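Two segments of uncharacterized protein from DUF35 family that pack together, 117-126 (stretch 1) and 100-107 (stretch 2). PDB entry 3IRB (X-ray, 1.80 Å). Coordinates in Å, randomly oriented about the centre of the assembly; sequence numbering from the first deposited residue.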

ATOM      1  N   LEU A 117      -1.813  -0.321   2.202  1.00 19.27           N
ATOM      2  CA  LEU A 117      -0.811   0.170   1.312  1.00 18.94           C
ATOM      3  C   LEU A 117      -1.170   1.602   0.951  1.00 20.90           C
ATOM      4  O   LEU A 117      -2.288   1.851   0.483  1.00 19.08           O
ATOM      5  CB  LEU A 117      -0.783  -0.712   0.064  1.00 20.30           C
ATOM      6  CG  LEU A 117      -0.310  -2.132   0.333  1.00 21.86           C
ATOM      7  CD1 LEU A 117      -0.439  -2.948  -0.943  1.00 25.07           C
ATOM      8  CD2 LEU A 117       1.086  -2.150   0.868  1.00 24.40           C
ATOM      9  N   LEU A 118      -0.236   2.525   1.182  1.00 18.56           N
ATOM     10  CA  LEU A 118      -0.373   3.913   0.725  1.00 21.87           C
ATOM     11  C   LEU A 118      -0.021   3.953  -0.754  1.00 21.24           C
ATOM     12  O   LEU A 118       1.117   3.663  -1.118  1.00 22.69           O
ATOM     13  CB  LEU A 118       0.534   4.823   1.550  1.00 23.92           C
ATOM     14  CG  LEU A 118       0.344   6.330   1.473  1.00 25.76           C
ATOM     15  CD1 LEU A 118      -1.080   6.740   1.877  1.00 26.98           C
ATOM     16  CD2 LEU A 118       1.402   6.991   2.362  1.00 30.66           C
ATOM     17  N   CYS A 119      -1.003   4.303  -1.580  1.00 16.45           N
ATOM     18  CA  CYS A 119      -0.924   4.174  -3.015  1.00 17.07           C
ATOM     19  C   CYS A 119      -1.381   5.428  -3.706  1.00 19.25           C
ATOM     20  O   CYS A 119      -2.124   6.241  -3.149  1.00 18.99           O
ATOM     21  CB  CYS A 119      -1.861   3.038  -3.495  1.00 20.73           C
ATOM     22  SG  CYS A 119      -1.534   1.402  -2.864  1.00 26.63           S
ATOM     23  N   TYR A 120      -0.948   5.566  -4.957  1.00 17.96           N
ATOM     24  CA  TYR A 120      -1.595   6.446  -5.905  1.00 19.45           C
ATOM     25  C   TYR A 120      -2.815   5.765  -6.502  1.00 20.02           C
ATOM     26  O   TYR A 120      -2.757   4.582  -6.858  1.00 21.32           O
ATOM     27  CB  TYR A 120      -0.651   6.731  -7.064  1.00 20.47           C
ATOM     28  CG  TYR A 120       0.564   7.513  -6.695  1.00 20.50           C
ATOM     29  CD1 TYR A 120       0.455   8.822  -6.217  1.00 22.91           C
ATOM     30  CD2 TYR A 120       1.821   6.967  -6.865  1.00 23.86           C
ATOM     31  CE1 TYR A 120       1.596   9.559  -5.913  1.00 25.31           C
ATOM     32  CE2 TYR A 120       2.948   7.682  -6.577  1.00 26.24           C
ATOM     33  CZ  TYR A 120       2.841   8.967  -6.101  1.00 25.99           C
ATOM     34  OH  TYR A 120       4.000   9.644  -5.849  1.00 27.95           O
ATOM     35  N   ALA A 121      -3.910   6.512  -6.621  1.00 18.99           N
ATOM     36  CA  ALA A 121      -5.154   5.988  -7.199  1.00 18.34           C
ATOM     37  C   ALA A 121      -5.636   6.960  -8.261  1.00 17.86           C
ATOM     38  O   ALA A 121      -5.444   8.169  -8.127  1.00 19.62           O
ATOM     39  CB  ALA A 121      -6.235   5.789  -6.097  1.00 16.99           C
ATOM     40  N   GLU A 122      -6.222   6.431  -9.326  1.00 18.62           N
ATOM     41  CA  GLU A 122      -6.842   7.252 -10.348  1.00 18.58           C
ATOM     42  C   GLU A 122      -8.145   6.583 -10.786  1.00 18.91           C
ATOM     43  O   GLU A 122      -8.345   5.398 -10.564  1.00 19.56           O
ATOM     44  CB  GLU A 122      -5.889   7.551 -11.515  1.00 22.84           C
ATOM     45  CG  GLU A 122      -4.717   8.493 -11.089  1.00 24.44           C
ATOM     46  CD  GLU A 122      -3.964   9.179 -12.215  1.00 37.28           C
ATOM     47  OE1 GLU A 122      -4.502   9.305 -13.340  1.00 38.88           O
ATOM     48  OE2 GLU A 122      -2.799   9.594 -11.951  1.00 39.60           O
ATOM     49  N   GLY A 123      -9.050   7.400 -11.327  1.00 17.08           N
ATOM     50  CA  GLY A 123     -10.342   6.974 -11.775  1.00 18.96           C
ATOM     51  C   GLY A 123     -11.490   7.575 -10.956  1.00 20.38           C
ATOM     52  O   GLY A 123     -11.384   8.662 -10.385  1.00 21.02           O
ATOM     53  N   ASN A 124     -12.582   6.829 -10.907  1.00 20.59           N
ATOM     54  CA  ASN A 124     -13.808   7.230 -10.206  1.00 20.06           C
ATOM     55  C   ASN A 124     -13.708   6.816  -8.759  1.00 20.14           C
ATOM     56  O   ASN A 124     -14.514   6.036  -8.260  1.00 23.55           O
ATOM     57  CB  ASN A 124     -15.021   6.615 -10.891  1.00 21.58           C
ATOM     58  CG  ASN A 124     -15.204   7.146 -12.261  1.00 27.47           C
ATOM     59  OD1 ASN A 124     -15.037   8.345 -12.496  1.00 31.45           O
ATOM     60  ND2 ASN A 124     -15.538   6.261 -13.205  1.00 40.68           N
ATOM     61  N   VAL A 125     -12.696   7.363  -8.090  1.00 19.92           N
ATOM     62  CA  VAL A 125     -12.354   6.979  -6.735  1.00 18.02           C
ATOM     63  C   VAL A 125     -13.452   7.424  -5.745  1.00 19.57           C
ATOM     64  O   VAL A 125     -13.906   8.557  -5.786  1.00 21.47           O
ATOM     65  CB  VAL A 125     -11.011   7.573  -6.308  1.00 17.19           C
ATOM     66  CG1 VAL A 125     -10.700   7.256  -4.824  1.00 19.60           C
ATOM     67  CG2 VAL A 125      -9.879   7.015  -7.199  1.00 17.37           C
ATOM     68  N   LYS A 126     -13.888   6.501  -4.900  1.00 17.50           N
ATOM     69  CA  LYS A 126     -14.718   6.844  -3.747  1.00 18.13           C
ATOM     70  C   LYS A 126     -14.410   5.848  -2.659  1.00 15.83           C
ATOM     71  O   LYS A 126     -13.878   4.756  -2.914  1.00 14.37           O
ATOM     72  CB  LYS A 126     -16.228   6.904  -4.071  1.00 20.03           C
ATOM     73  CG  LYS A 126     -16.843   5.694  -4.723  1.00 21.95           C
ATOM     74  CD  LYS A 126     -18.363   5.846  -5.081  1.00 22.54           C
ATOM     75  CE  LYS A 126     -18.630   6.734  -6.259  1.00 29.89           C
ATOM     76  NZ  LYS A 126     -20.090   6.728  -6.703  1.00 27.39           N
TER
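Stretch 2, residues 100-107: AQPVYIAL

Stretch 2 lies beside stretch 1 as a neighbouring antiparallel β-strand: residues up to Leu107 run extended against strand 117-123, with phi/psi from -56/151 at Pro102 to -91/115 at Leu107. The N-to-C directions make an angle of 139°, and the axes approach to 4.7 Å. At the start of stretch 2 the chain turns a corner at Ala100 and Gln101. Register pairs Leu118 with Leu107 (CA-CA 4.7 Å), Cys119 with Ala106 (CA-CA 5.3 Å), Tyr120 with Ile105 (CA-CA 5.0 Å) and Ala121 with Tyr104 (CA-CA 4.9 Å).

Backbone hydrogen bonds join two of these pairs, each reciprocally: Ala106 N to Cys119 O and Cys119 N to Ala106 O, both 2.9 Å; Tyr104 N to Ala121 O, 3.0 Å, and Ala121 N to Tyr104 O, 2.9 Å. Between them, the CA-H groups face carbonyls, with Tyr120 CA 3.4 Å from Tyr104 O and Ile105 CA 3.6 Å from Cys119 O.

Side chains alternate between the two faces of the sheet. On one, Tyr120 CD1 meets Ile105 CD1 at 3.7 Å and Val103 CG1 at 3.9 Å, while Leu118 CD1 reaches Ile105 CG2 at 3.9 Å. On the other, Ala121 CB lies 3.9 Å from Tyr104 CB and 4.1 Å from Ala106 CB, so the two alanine methyls and the first carbon of the tyrosine side chain sit together.

Beyond the paired residues, the Tyr104 ring extends the contact into the loop after strand 117-123. Val125 CB sits over one ring face, 3.7 Å from the centroid of the Tyr104 ring and 11° off its normal, a CH-pi contact.

Water bridges the strands where direct pairing has ended. Water 1 donates to Pro102 O (2.8 Å) and accepts from Gly123 N (3.2 Å); water 2 donates to Gly123 O (2.7 Å) and hydrogen-bonds Tyr104 OH (2.7 Å).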

ATOM      1  N   ALA A 100      -5.879  16.934 -15.804  1.00 29.24           N
ATOM      2  CA  ALA A 100      -6.916  16.210 -16.553  1.00 32.06           C
ATOM      3  C   ALA A 100      -7.555  15.148 -15.657  1.00 29.97           C
ATOM      4  O   ALA A 100      -8.766  15.059 -15.537  1.00 32.29           O
ATOM      5  CB  ALA A 100      -6.282  15.527 -17.792  1.00 33.76           C
ATOM      6  N   GLN A 101      -6.709  14.335 -15.037  1.00 28.56           N
ATOM      7  CA  GLN A 101      -7.158  13.332 -14.091  1.00 26.36           C
ATOM      8  C   GLN A 101      -6.504  13.685 -12.780  1.00 23.58           C
ATOM      9  O   GLN A 101      -5.282  13.654 -12.686  1.00 18.63           O
ATOM     10  CB  GLN A 101      -6.704  11.943 -14.531  1.00 27.87           C
ATOM     11  CG  GLN A 101      -7.498  11.405 -15.704  1.00 39.77           C
ATOM     12  CD  GLN A 101      -6.654  10.554 -16.624  1.00 49.92           C
ATOM     13  OE1 GLN A 101      -5.862   9.716 -16.174  1.00 57.36           O
ATOM     14  NE2 GLN A 101      -6.807  10.773 -17.924  1.00 57.34           N
ATOM     15  N   PRO A 102      -7.301  14.057 -11.779  1.00 22.70           N
ATOM     16  CA  PRO A 102      -6.745  14.266 -10.446  1.00 23.02           C
ATOM     17  C   PRO A 102      -6.013  13.042  -9.945  1.00 20.77           C
ATOM     18  O   PRO A 102      -6.353  11.885 -10.315  1.00 19.78           O
ATOM     19  CB  PRO A 102      -7.983  14.492  -9.572  1.00 21.16           C
ATOM     20  CG  PRO A 102      -9.022  14.959 -10.494  1.00 29.84           C
ATOM     21  CD  PRO A 102      -8.746  14.323 -11.824  1.00 22.85           C
ATOM     22  N   VAL A 103      -5.018  13.294  -9.102  1.00 18.64           N
ATOM     23  CA  VAL A 103      -4.253  12.242  -8.458  1.00 16.93           C
ATOM     24  C   VAL A 103      -4.807  12.052  -7.061  1.00 16.99           C
ATOM     25  O   VAL A 103      -5.051  13.022  -6.326  1.00 20.03           O
ATOM     26  CB  VAL A 103      -2.769  12.607  -8.380  1.00 16.93           C
ATOM     27  CG1 VAL A 103      -2.011  11.612  -7.486  1.00 16.60           C
ATOM     28  CG2 VAL A 103      -2.171  12.668  -9.787  1.00 16.11           C
ATOM     29  N   TYR A 104      -5.048  10.814  -6.703  1.00 15.43           N
ATOM     30  CA  TYR A 104      -5.535  10.519  -5.368  1.00 14.78           C
ATOM     31  C   TYR A 104      -4.414   9.861  -4.580  1.00 16.60           C
ATOM     32  O   TYR A 104      -3.721   9.005  -5.105  1.00 17.83           O
ATOM     33  CB  TYR A 104      -6.729   9.597  -5.446  1.00 16.82           C
ATOM     34  CG  TYR A 104      -7.932  10.146  -6.151  1.00 15.05           C
ATOM     35  CD1 TYR A 104      -8.004  10.141  -7.546  1.00 19.13           C
ATOM     36  CD2 TYR A 104      -9.019  10.636  -5.448  1.00 20.59           C
ATOM     37  CE1 TYR A 104      -9.104  10.632  -8.209  1.00 21.30           C
ATOM     38  CE2 TYR A 104     -10.140  11.114  -6.119  1.00 19.13           C
ATOM     39  CZ  TYR A 104     -10.156  11.124  -7.497  1.00 21.51           C
ATOM     40  OH  TYR A 104     -11.246  11.586  -8.185  1.00 22.26           O
ATOM     41  N   ILE A 105      -4.270  10.212  -3.304  1.00 14.36           N
ATOM     42  CA  ILE A 105      -3.383   9.491  -2.417  1.00 16.64           C
ATOM     43  C   ILE A 105      -4.360   8.674  -1.563  1.00 14.95           C
ATOM     44  O   ILE A 105      -5.212   9.264  -0.884  1.00 17.10           O
ATOM     45  CB  ILE A 105      -2.539  10.438  -1.530  1.00 16.26           C
ATOM     46  CG1 ILE A 105      -1.813  11.507  -2.363  1.00 17.02           C
ATOM     47  CG2 ILE A 105      -1.556   9.632  -0.690  1.00 16.60           C
ATOM     48  CD1 ILE A 105      -0.842  10.983  -3.478  1.00 17.85           C
ATOM     49  N   ALA A 106      -4.275   7.355  -1.646  1.00 15.00           N
ATOM     50  CA  ALA A 106      -5.254   6.471  -0.984  1.00 16.87           C
ATOM     51  C   ALA A 106      -4.603   5.495  -0.042  1.00 17.28           C
ATOM     52  O   ALA A 106      -3.488   5.040  -0.295  1.00 20.52           O
ATOM     53  CB  ALA A 106      -6.081   5.694  -2.035  1.00 16.92           C
ATOM     54  N   LEU A 107      -5.304   5.160   1.040  1.00 15.56           N
ATOM     55  CA  LEU A 107      -4.987   3.965   1.824  1.00 16.15           C
ATOM     56  C   LEU A 107      -5.795   2.817   1.287  1.00 14.71           C
ATOM     57  O   LEU A 107      -7.033   2.838   1.302  1.00 15.80           O
ATOM     58  CB  LEU A 107      -5.323   4.163   3.282  1.00 15.68           C
ATOM     59  CG  LEU A 107      -4.958   2.977   4.167  1.00 18.65           C
ATOM     60  CD1 LEU A 107      -3.483   2.650   4.061  1.00 22.21           C
ATOM     61  CD2 LEU A 107      -5.392   3.309   5.608  1.00 19.27           C
TER
HETATM   62  O   HOH W   1      -8.324  10.459 -11.611  1.00 25.61           O
HETATM   63  O   HOH W   2     -11.443  11.282 -10.906  1.00 29.47           O